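Local structure of Bd3459 (Bdellovibrio bacteriovorus, 5CEC) at the interface of chains A and B. The protein is a predatory endopeptidase of the penicillin-binding peptidase S13 family, held here by its ankyrin-repeat immunity protein Bd3460, which protects the predator from its own enzyme. Numbering follows the deposited sequence. Chains: chain A, Bd3459; chain B, Bd3460.

Contact 1: the interface of chains A and B. Residues chain A 392-393, 397; chain B 93, 95, 97, 102, 127-128.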
loop_
_atom_site.group_PDB
_atom_site.type_symbol
_atom_site.label_atom_id
_atom_site.label_comp_id
_atom_site.label_asym_id
_atom_site.label_seq_id
_atom_site.Cartn_x
_atom_site.Cartn_y
_atom_site.Cartn_z
ATOM N N ARG A 392 -10.172 7.747 -15.836
ATOM C CA ARG A 392 -9.646 7.509 -14.483
ATOM C C ARG A 392 -10.481 6.484 -13.746
ATOM O O ARG A 392 -9.979 5.906 -12.801
ATOM C CB ARG A 392 -9.587 8.829 -13.714
ATOM C CG ARG A 392 -8.678 9.863 -14.358
ATOM C CD ARG A 392 -7.220 9.621 -14.117
ATOM N NE ARG A 392 -6.432 10.838 -14.391
ATOM C CZ ARG A 392 -6.065 11.303 -15.595
ATOM N NH1 ARG A 392 -6.395 10.699 -16.730
ATOM N NH2 ARG A 392 -5.334 12.389 -15.662
ATOM N N SER A 393 -11.738 6.253 -14.166
ATOM C CA SER A 393 -12.574 5.248 -13.529
ATOM C C SER A 393 -12.113 3.809 -13.750
ATOM O O SER A 393 -12.584 2.883 -13.075
ATOM C CB SER A 393 -14.015 5.394 -14.043
ATOM O OG SER A 393 -14.581 6.672 -13.775
ATOM N N VAL A 397 -12.932 -0.005 -11.762
ATOM C CA VAL A 397 -13.573 -1.063 -12.516
ATOM C C VAL A 397 -12.695 -2.318 -12.493
ATOM O O VAL A 397 -13.146 -3.431 -12.185
ATOM C CB VAL A 397 -13.835 -0.631 -13.986
ATOM C CG1 VAL A 397 -14.302 -1.795 -14.836
ATOM C CG2 VAL A 397 -14.887 0.490 -14.011
ATOM N N ASN B 93 -16.937 12.652 -13.544
ATOM C CA ASN B 93 -15.969 12.505 -14.648
ATOM C C ASN B 93 -16.611 11.852 -15.859
ATOM O O ASN B 93 -17.801 11.573 -15.869
ATOM C CB ASN B 93 -14.731 11.745 -14.194
ATOM C CG ASN B 93 -14.963 10.251 -14.111
ATOM O OD1 ASN B 93 -16.052 9.818 -13.763
ATOM N ND2 ASN B 93 -13.972 9.448 -14.501
ATOM N N GLY B 95 -16.468 8.813 -16.706
ATOM C CA GLY B 95 -17.022 7.551 -16.284
ATOM C C GLY B 95 -18.289 7.673 -15.451
ATOM O O GLY B 95 -18.800 6.678 -14.956
ATOM N N GLU B 97 -18.658 9.183 -12.551
ATOM C CA GLU B 97 -18.381 9.027 -11.138
ATOM C C GLU B 97 -18.172 10.328 -10.409
ATOM O O GLU B 97 -17.420 11.196 -10.840
ATOM C CB GLU B 97 -17.175 8.122 -10.944
ATOM C CG GLU B 97 -17.478 6.673 -11.308
ATOM C CD GLU B 97 -16.349 5.705 -11.005
ATOM O OE1 GLU B 97 -15.173 6.082 -11.209
ATOM O OE2 GLU B 97 -16.658 4.566 -10.581
ATOM N N PHE B 102 -15.445 7.580 -6.654
ATOM C CA PHE B 102 -13.990 7.361 -6.715
ATOM C C PHE B 102 -13.449 6.785 -5.421
ATOM O O PHE B 102 -12.639 5.862 -5.447
ATOM C CB PHE B 102 -13.238 8.636 -7.072
ATOM C CG PHE B 102 -13.171 8.907 -8.532
ATOM C CD1 PHE B 102 -12.242 8.237 -9.292
ATOM C CD2 PHE B 102 -14.030 9.810 -9.177
ATOM C CE1 PHE B 102 -12.155 8.433 -10.652
ATOM C CE2 PHE B 102 -13.904 10.029 -10.550
ATOM C CZ PHE B 102 -12.964 9.338 -11.270
ATOM N N ALA B 127 -18.750 3.226 -12.061
ATOM C CA ALA B 127 -18.409 2.930 -13.440
ATOM C C ALA B 127 -18.414 1.421 -13.700
ATOM O O ALA B 127 -18.264 0.608 -12.773
ATOM C CB ALA B 127 -17.040 3.500 -13.783
ATOM N N GLY B 128 -18.571 1.061 -14.969
ATOM C CA GLY B 128 -18.619 -0.331 -15.418
ATOM C C GLY B 128 -19.910 -0.676 -16.119
ATOM O O GLY B 128 -20.918 0.021 -16.032
HETATM O O HOH W 1 -14.636 2.716 -10.922
HETATM O O HOH W 2 -11.628 10.271 -16.156
#

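Contact 2: the interface of chains A and B. Residues chain A 342, 345-347, 403; chain B 107, 141.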
loop_
_atom_site.group_PDB
_atom_site.type_symbol
_atom_site.label_atom_id
_atom_site.label_comp_id
_atom_site.label_asym_id
_atom_site.label_seq_id
_atom_site.Cartn_x
_atom_site.Cartn_y
_atom_site.Cartn_z
ATOM N N THR A 342 -3.465 -1.607 1.763
ATOM C CA THR A 342 -4.271 -1.425 0.539
ATOM C C THR A 342 -5.300 -2.539 0.328
ATOM O O THR A 342 -6.146 -2.438 -0.562
ATOM C CB THR A 342 -3.403 -1.313 -0.708
ATOM O OG1 THR A 342 -2.735 -2.558 -0.945
ATOM C CG2 THR A 342 -2.381 -0.190 -0.615
ATOM N N SER A 345 -9.907 -3.418 2.884
ATOM C CA SER A 345 -11.323 -3.619 2.474
ATOM C C SER A 345 -11.453 -4.537 1.255
ATOM O O SER A 345 -12.245 -4.329 0.324
ATOM C CB SER A 345 -11.991 -2.277 2.212
ATOM O OG SER A 345 -12.080 -1.533 3.405
ATOM N N TYR A 346 -10.724 -5.622 1.295
ATOM C CA TYR A 346 -10.900 -6.691 0.306
ATOM C C TYR A 346 -11.835 -7.717 0.913
ATOM O O TYR A 346 -11.365 -8.673 1.585
ATOM C CB TYR A 346 -9.560 -7.305 -0.088
ATOM C CG TYR A 346 -8.932 -6.618 -1.257
ATOM C CD1 TYR A 346 -8.829 -5.230 -1.311
ATOM C CD2 TYR A 346 -8.457 -7.322 -2.329
ATOM C CE1 TYR A 346 -8.234 -4.608 -2.387
ATOM C CE2 TYR A 346 -7.900 -6.688 -3.407
ATOM C CZ TYR A 346 -7.763 -5.347 -3.425
ATOM O OH TYR A 346 -7.219 -4.738 -4.525
ATOM N N GLY A 347 -13.138 -7.543 0.672
ATOM C CA GLY A 347 -14.179 -8.308 1.388
ATOM C C GLY A 347 -14.545 -9.615 0.721
ATOM O O GLY A 347 -13.831 -10.109 -0.134
ATOM N N LYS A 403 -10.991 -8.690 -7.949
ATOM C CA LYS A 403 -11.517 -9.303 -6.737
ATOM C C LYS A 403 -12.460 -10.443 -7.058
ATOM O O LYS A 403 -12.404 -11.508 -6.432
ATOM C CB LYS A 403 -12.264 -8.247 -5.914
ATOM C CG LYS A 403 -11.365 -7.201 -5.321
ATOM C CD LYS A 403 -12.145 -6.156 -4.531
ATOM C CE LYS A 403 -11.238 -5.101 -3.921
ATOM N NZ LYS A 403 -12.002 -4.078 -3.184
ATOM N N ASP B 107 -11.315 1.861 -2.711
ATOM C CA ASP B 107 -11.167 1.375 -1.341
ATOM C C ASP B 107 -10.657 2.433 -0.376
ATOM O O ASP B 107 -10.102 2.109 0.672
ATOM C CB ASP B 107 -10.293 0.110 -1.275
ATOM C CG ASP B 107 -10.919 -1.103 -1.928
ATOM O OD1 ASP B 107 -11.868 -1.016 -2.702
ATOM O OD2 ASP B 107 -10.471 -2.221 -1.676
ATOM N N ASN B 141 -17.395 -5.037 0.192
ATOM C CA ASN B 141 -16.050 -4.690 0.648
ATOM C C ASN B 141 -15.933 -4.026 2.009
ATOM O O ASN B 141 -14.936 -4.241 2.667
ATOM C CB ASN B 141 -15.384 -3.798 -0.404
ATOM C CG ASN B 141 -15.110 -4.550 -1.677
ATOM O OD1 ASN B 141 -14.310 -5.493 -1.695
ATOM N ND2 ASN B 141 -15.833 -4.209 -2.734
HETATM O O HOH W 3 -8.774 -2.250 0.485
#

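Contact 1: the interface of chains A and B
A:Ser393, with phi -68° and psi -13°, turns the chain into helix 394-411 at the point where it meets B:Asn93 and B:Glu97, which lie in a loop near the predicted boundary of two ankyrin repeats. Its hydroxyl is the polar centre of the patch. OG lies beside its own backbone N and opposite the carbonyl carbon (chi1 -60°), which carries it between the two side chains of Bd3460. It donates to B:Glu97 OE1 at 2.7 Å, approaching from well above the carboxylate plane. It also accepts from the amide B:Asn93 ND2 at 2.9 Å, with OG close to the amide plane, so the hydroxyl is used as donor and acceptor at once.

A second shell fixes both partners. The amide oxygen B:Asn93 OD1 takes the backbone B:Glu97 N at 2.9 Å, which sets the rotation of the amide and turns ND2 to the serine. The other carboxylate oxygen, B:Glu97 OE2, receives B:Ala127 N in a nearly straight bond. OE1 in turn lies 3.8 Å above the ring plane of B:Phe102, over its centre, so the phenyl face backs the oxygen that grips the serine. Water 1 adds a bridge from B:Glu97 OE2 to the carbonyl A:Ser393 O.

Beside this polar knot the contact is apolar. The methyl B:Ala127 CB touches A:Ser393 CB at 3.6 Å and packs about as closely on A:Val397 CG2, one helical turn further on, and the same valine branch reaches B:Gly128. At the opposite end, water 2 joins the backbone A:Arg392 N, 2.9 Å away, to B:Asn93 ND2.

Contact 2: the interface of chains A and B
A:Lys403, on helix 394-411 of the S13 peptidase, reaches across to B:Asp107 and B:Asn141 of the ankyrin-repeat protein, and its aliphatic chain can be followed atom by atom. CB leaves the helix with CG opposite the carbonyl carbon (chi1 -69°), and every later torsion is close to fully extended, so the chain runs straight to the interface. CG lies above the ring plane of A:Tyr346, over its CD2-CE2 side. CD comes within 3.6 Å of the amide oxygen B:Asn141 OD1. CE rests on the tyrosine, 3.3 Å above the ring plane and over its centre; the aromatic face thus acts as a second-shell platform that steers the lysine.

The two side chains of A:Lys403 and B:Asp107 arrive from opposite directions, and the ammonium NZ meets the carboxylate on its two-oxygen side. NZ forms a salt bridge with B:Asp107 OD2 at 2.8 Å; the oxygen offers its syn lone pair, on the side of OD1. A weaker bond runs from NZ to B:Asp107 OD1 at 3.1 Å, and another weak one to B:Asn141 OD1, so NZ sits between an acid and an amide of Bd3460.

B:Asp107 OD2 carries further contacts. It lies beside A:Tyr346 CE1, with the carboxylate plane turned 77° from the ring. It also binds water 3 at 2.7 Å, and that water, lying in the ring plane at the tyrosine edge, is held by A:Thr342 O and A:Ser345 N, tying the loop of Bd3459 to the aspartate.

B:Asn141 OD1 also takes a weak but straight bond from A:Gly347 N at 3.3 Å. The weak bonds from the two donors fit the modelled amide, but B:Asn141 OD1 lies 3.1 Å from the carbonyl A:Ser345 O, where both can only accept, so the amide orientation is doubtful.

The C-alpha centres of contact 1 and contact 2 lie about 17 Å apart, and helix 394-411 of Bd3459 connects them: A:Val397 belongs to contact 1 and A:Lys403 to contact 2. On Bd3460, helix 99-105 supplies B:Phe102 to the first, and the loop just beyond it supplies B:Asp107 to the second. One enzyme helix is therefore held at both of these places along the ankyrin surface, while residues of the 342-347 loop add to contact 2. Contacts spaced along the helix probably help to set the orientation of the immunity protein, although these contacts alone do not show how activity is blocked.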